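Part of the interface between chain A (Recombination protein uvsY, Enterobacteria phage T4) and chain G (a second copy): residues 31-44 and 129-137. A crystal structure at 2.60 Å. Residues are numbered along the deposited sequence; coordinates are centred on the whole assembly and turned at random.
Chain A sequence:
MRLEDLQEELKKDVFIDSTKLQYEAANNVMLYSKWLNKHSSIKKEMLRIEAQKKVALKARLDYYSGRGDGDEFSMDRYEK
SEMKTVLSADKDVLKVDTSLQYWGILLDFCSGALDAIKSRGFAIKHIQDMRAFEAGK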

# COMPACT_ATOMS: atom_id res chain seq x y z
N LEU A 31 14.95 15.32 -22.37
CA LEU A 31 15.47 15.19 -21.01
C LEU A 31 15.00 13.92 -20.34
O LEU A 31 15.79 13.23 -19.69
CB LEU A 31 15.06 16.38 -20.16
CG LEU A 31 15.72 17.72 -20.45
CD1 LEU A 31 15.12 18.78 -19.56
CD2 LEU A 31 17.20 17.60 -20.19
N TYR A 32 13.73 13.59 -20.51
CA TYR A 32 13.19 12.40 -19.90
C TYR A 32 13.92 11.19 -20.45
O TYR A 32 14.43 10.35 -19.70
CB TYR A 32 11.70 12.29 -20.19
CG TYR A 32 10.98 11.27 -19.34
CD1 TYR A 32 10.78 9.98 -19.81
CD2 TYR A 32 10.55 11.57 -18.05
CE1 TYR A 32 10.15 9.03 -19.06
CE2 TYR A 32 9.90 10.62 -17.28
CZ TYR A 32 9.71 9.35 -17.80
OH TYR A 32 9.07 8.36 -17.07
N SER A 33 14.04 11.17 -21.77
CA SER A 33 14.78 10.13 -22.46
C SER A 33 16.22 10.01 -21.91
O SER A 33 16.70 8.90 -21.66
CB SER A 33 14.75 10.40 -23.96
OG SER A 33 15.65 9.56 -24.62
N LYS A 34 16.90 11.14 -21.72
CA LYS A 34 18.28 11.17 -21.23
C LYS A 34 18.39 10.49 -19.87
O LYS A 34 19.26 9.65 -19.65
CB LYS A 34 18.80 12.59 -21.10
CG LYS A 34 20.31 12.67 -20.98
CD LYS A 34 20.74 13.54 -19.83
CE LYS A 34 20.38 14.98 -20.01
NZ LYS A 34 20.72 15.72 -18.77
N TRP A 35 17.50 10.87 -18.96
CA TRP A 35 17.52 10.33 -17.60
C TRP A 35 16.99 8.90 -17.57
O TRP A 35 17.37 8.12 -16.71
CB TRP A 35 16.73 11.23 -16.65
CG TRP A 35 17.49 12.48 -16.29
CD1 TRP A 35 17.42 13.69 -16.91
CD2 TRP A 35 18.44 12.63 -15.22
NE1 TRP A 35 18.26 14.58 -16.29
CE2 TRP A 35 18.90 13.96 -15.25
CE3 TRP A 35 18.94 11.77 -14.24
CZ2 TRP A 35 19.83 14.44 -14.35
CZ3 TRP A 35 19.87 12.26 -13.34
CH2 TRP A 35 20.31 13.58 -13.40
N LEU A 36 16.12 8.56 -18.51
CA LEU A 36 15.68 7.18 -18.61
C LEU A 36 16.87 6.29 -18.93
O LEU A 36 17.00 5.21 -18.35
CB LEU A 36 14.59 7.06 -19.67
CG LEU A 36 13.85 5.72 -19.73
CD1 LEU A 36 13.31 5.34 -18.37
CD2 LEU A 36 12.72 5.87 -20.72
N ASN A 37 17.77 6.78 -19.77
CA ASN A 37 19.01 6.07 -20.10
C ASN A 37 19.99 5.95 -18.94
O ASN A 37 20.60 4.90 -18.77
CB ASN A 37 19.69 6.72 -21.29
CG ASN A 37 18.94 6.48 -22.56
OD1 ASN A 37 18.10 5.59 -22.61
ND2 ASN A 37 19.19 7.31 -23.57
N LYS A 38 20.15 7.01 -18.17
CA LYS A 38 20.99 6.95 -16.98
C LYS A 38 20.49 5.81 -16.10
O LYS A 38 21.25 4.92 -15.73
CB LYS A 38 20.96 8.26 -16.20
CG LYS A 38 21.78 9.37 -16.80
CD LYS A 38 21.60 10.65 -16.01
CE LYS A 38 22.73 11.65 -16.26
NZ LYS A 38 22.89 12.01 -17.69
N HIS A 39 19.19 5.82 -15.82
CA HIS A 39 18.50 4.85 -14.97
C HIS A 39 18.74 3.43 -15.49
O HIS A 39 19.07 2.52 -14.74
CB HIS A 39 17.01 5.21 -14.94
CG HIS A 39 16.18 4.38 -14.01
ND1 HIS A 39 15.62 3.18 -14.38
CD2 HIS A 39 15.78 4.60 -12.74
CE1 HIS A 39 14.93 2.69 -13.37
NE2 HIS A 39 15.00 3.53 -12.36
N SER A 40 18.61 3.28 -16.79
CA SER A 40 18.78 2.00 -17.45
C SER A 40 20.22 1.51 -17.27
O SER A 40 20.46 0.32 -17.01
CB SER A 40 18.41 2.14 -18.92
OG SER A 40 18.33 0.88 -19.53
N SER A 41 21.18 2.41 -17.46
CA SER A 41 22.60 2.08 -17.29
C SER A 41 22.95 1.67 -15.87
O SER A 41 23.71 0.74 -15.65
CB SER A 41 23.48 3.27 -17.66
OG SER A 41 23.54 3.43 -19.05
N ILE A 42 22.37 2.38 -14.91
CA ILE A 42 22.61 2.11 -13.51
C ILE A 42 22.11 0.71 -13.16
O ILE A 42 22.80 -0.03 -12.47
CB ILE A 42 21.97 3.20 -12.63
CG1 ILE A 42 22.70 4.53 -12.89
CG2 ILE A 42 22.01 2.83 -11.16
CD1 ILE A 42 22.02 5.75 -12.29
N LYS A 43 20.93 0.31 -13.66
CA LYS A 43 20.49 -1.05 -13.42
C LYS A 43 21.50 -2.07 -13.95
O LYS A 43 21.78 -3.08 -13.29
CB LYS A 43 19.11 -1.33 -14.04
CG LYS A 43 17.91 -0.85 -13.23
CD LYS A 43 16.58 -1.22 -13.91
CE LYS A 43 16.44 -0.62 -15.30
NZ LYS A 43 15.29 -1.20 -16.06
N LYS A 44 22.05 -1.81 -15.13
CA LYS A 44 23.03 -2.73 -15.70
C LYS A 44 24.28 -2.81 -14.82
O LYS A 44 24.79 -3.89 -14.56
CB LYS A 44 23.43 -2.31 -17.12
CG LYS A 44 22.36 -2.59 -18.16
CD LYS A 44 22.94 -2.56 -19.58
CE LYS A 44 22.02 -1.84 -20.57
NZ LYS A 44 22.06 -0.34 -20.44
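Chain G 129-137: DMRAFEAGK

At the C-terminal end of a helix, a carbonyl already used in the capping turn can still accept a second bond from outside, and here a tyrosine from another subunit supplies it: A:Tyr32 OH donates a hydrogen bond to G:Phe133 O at 2.7 Å. That same carbonyl accepts a bond from G:Gly136 N at 3.1 Å, so the tyrosine docks directly on the Schellman motif that closes the helix. G:Gly136 has left helical geometry with phi/psi of 83/17, a positive phi that favours glycine, and its CA lies 3.3 Å from A:Tyr32 OH. An ideal CB there would point toward chain A and come within a tight 3.1 Å of A:Tyr32 CE1.

The chain G helix, which begins before this stretch, runs to 135 and crosses the continuous helix 31-44 of chain A at 132°, closer to antiparallel than to parallel, with the axes 10.9 Å apart at closest approach. Its C-terminal end lies by A:Tyr32, whose CA is 7.4 Å from the CA of G:Gly136, while G:Met130 CE lies 4.1 Å from A:Lys43 NZ. Between these points, the CA-to-CB bond of G:Phe133 points sideways, but its ring comes nearer: CE2 packs 3.6 Å from A:Leu36 CD1, and the ring edge addresses the face of A:His39, planes at 62°. A:Leu36 CD2 also approaches G:Glu134 O at 3.4 Å.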

# COMPACT_ATOMS: atom_id res chain seq x y z
N ASP G 129 3.83 -1.74 -16.29
CA ASP G 129 4.35 -0.61 -15.54
C ASP G 129 5.61 -0.04 -16.17
O ASP G 129 5.78 1.18 -16.28
CB ASP G 129 4.65 -1.03 -14.09
CG ASP G 129 3.39 -1.26 -13.27
OD1 ASP G 129 2.29 -0.87 -13.74
OD2 ASP G 129 3.51 -1.85 -12.16
N MET G 130 6.47 -0.95 -16.63
CA MET G 130 7.73 -0.58 -17.24
C MET G 130 7.48 0.17 -18.54
O MET G 130 8.14 1.17 -18.83
CB MET G 130 8.58 -1.84 -17.46
CG MET G 130 9.96 -1.63 -18.13
SD MET G 130 11.18 -0.75 -17.14
CE MET G 130 11.28 -1.78 -15.67
N ARG G 131 6.49 -0.29 -19.30
CA ARG G 131 6.13 0.35 -20.56
C ARG G 131 5.66 1.78 -20.30
O ARG G 131 6.09 2.72 -20.97
CB ARG G 131 5.05 -0.47 -21.24
CG ARG G 131 5.55 -1.80 -21.76
CD ARG G 131 4.43 -2.56 -22.42
NE ARG G 131 4.86 -3.83 -22.98
CZ ARG G 131 4.05 -4.63 -23.67
NH1 ARG G 131 4.49 -5.79 -24.14
NH2 ARG G 131 2.78 -4.28 -23.83
N ALA G 132 4.78 1.93 -19.32
CA ALA G 132 4.27 3.24 -18.91
C ALA G 132 5.42 4.14 -18.45
O ALA G 132 5.49 5.32 -18.81
CB ALA G 132 3.24 3.10 -17.82
N PHE G 133 6.32 3.56 -17.66
CA PHE G 133 7.47 4.27 -17.13
C PHE G 133 8.39 4.78 -18.24
O PHE G 133 8.78 5.96 -18.24
CB PHE G 133 8.22 3.34 -16.17
CG PHE G 133 9.54 3.87 -15.69
CD1 PHE G 133 9.61 4.95 -14.82
CD2 PHE G 133 10.72 3.21 -16.01
CE1 PHE G 133 10.82 5.42 -14.37
CE2 PHE G 133 11.94 3.66 -15.54
CZ PHE G 133 11.98 4.76 -14.71
N GLU G 134 8.71 3.91 -19.19
CA GLU G 134 9.59 4.29 -20.28
C GLU G 134 8.92 5.28 -21.23
O GLU G 134 9.58 6.00 -21.98
CB GLU G 134 10.03 3.04 -21.04
CG GLU G 134 11.04 2.23 -20.25
CD GLU G 134 11.38 0.91 -20.90
OE1 GLU G 134 10.80 0.60 -21.96
OE2 GLU G 134 12.20 0.16 -20.32
N ALA G 135 7.60 5.33 -21.18
CA ALA G 135 6.87 6.24 -22.05
C ALA G 135 6.71 7.60 -21.40
O ALA G 135 6.47 8.59 -22.06
CB ALA G 135 5.52 5.66 -22.41
N GLY G 136 6.86 7.63 -20.08
CA GLY G 136 6.74 8.87 -19.34
C GLY G 136 5.27 9.13 -19.09
O GLY G 136 4.86 10.25 -18.78
N LYS G 137 4.47 8.08 -19.25
CA LYS G 137 3.02 8.18 -19.17
C LYS G 137 2.49 7.24 -18.09
O LYS G 137 2.92 7.30 -16.94
CB LYS G 137 2.39 7.87 -20.53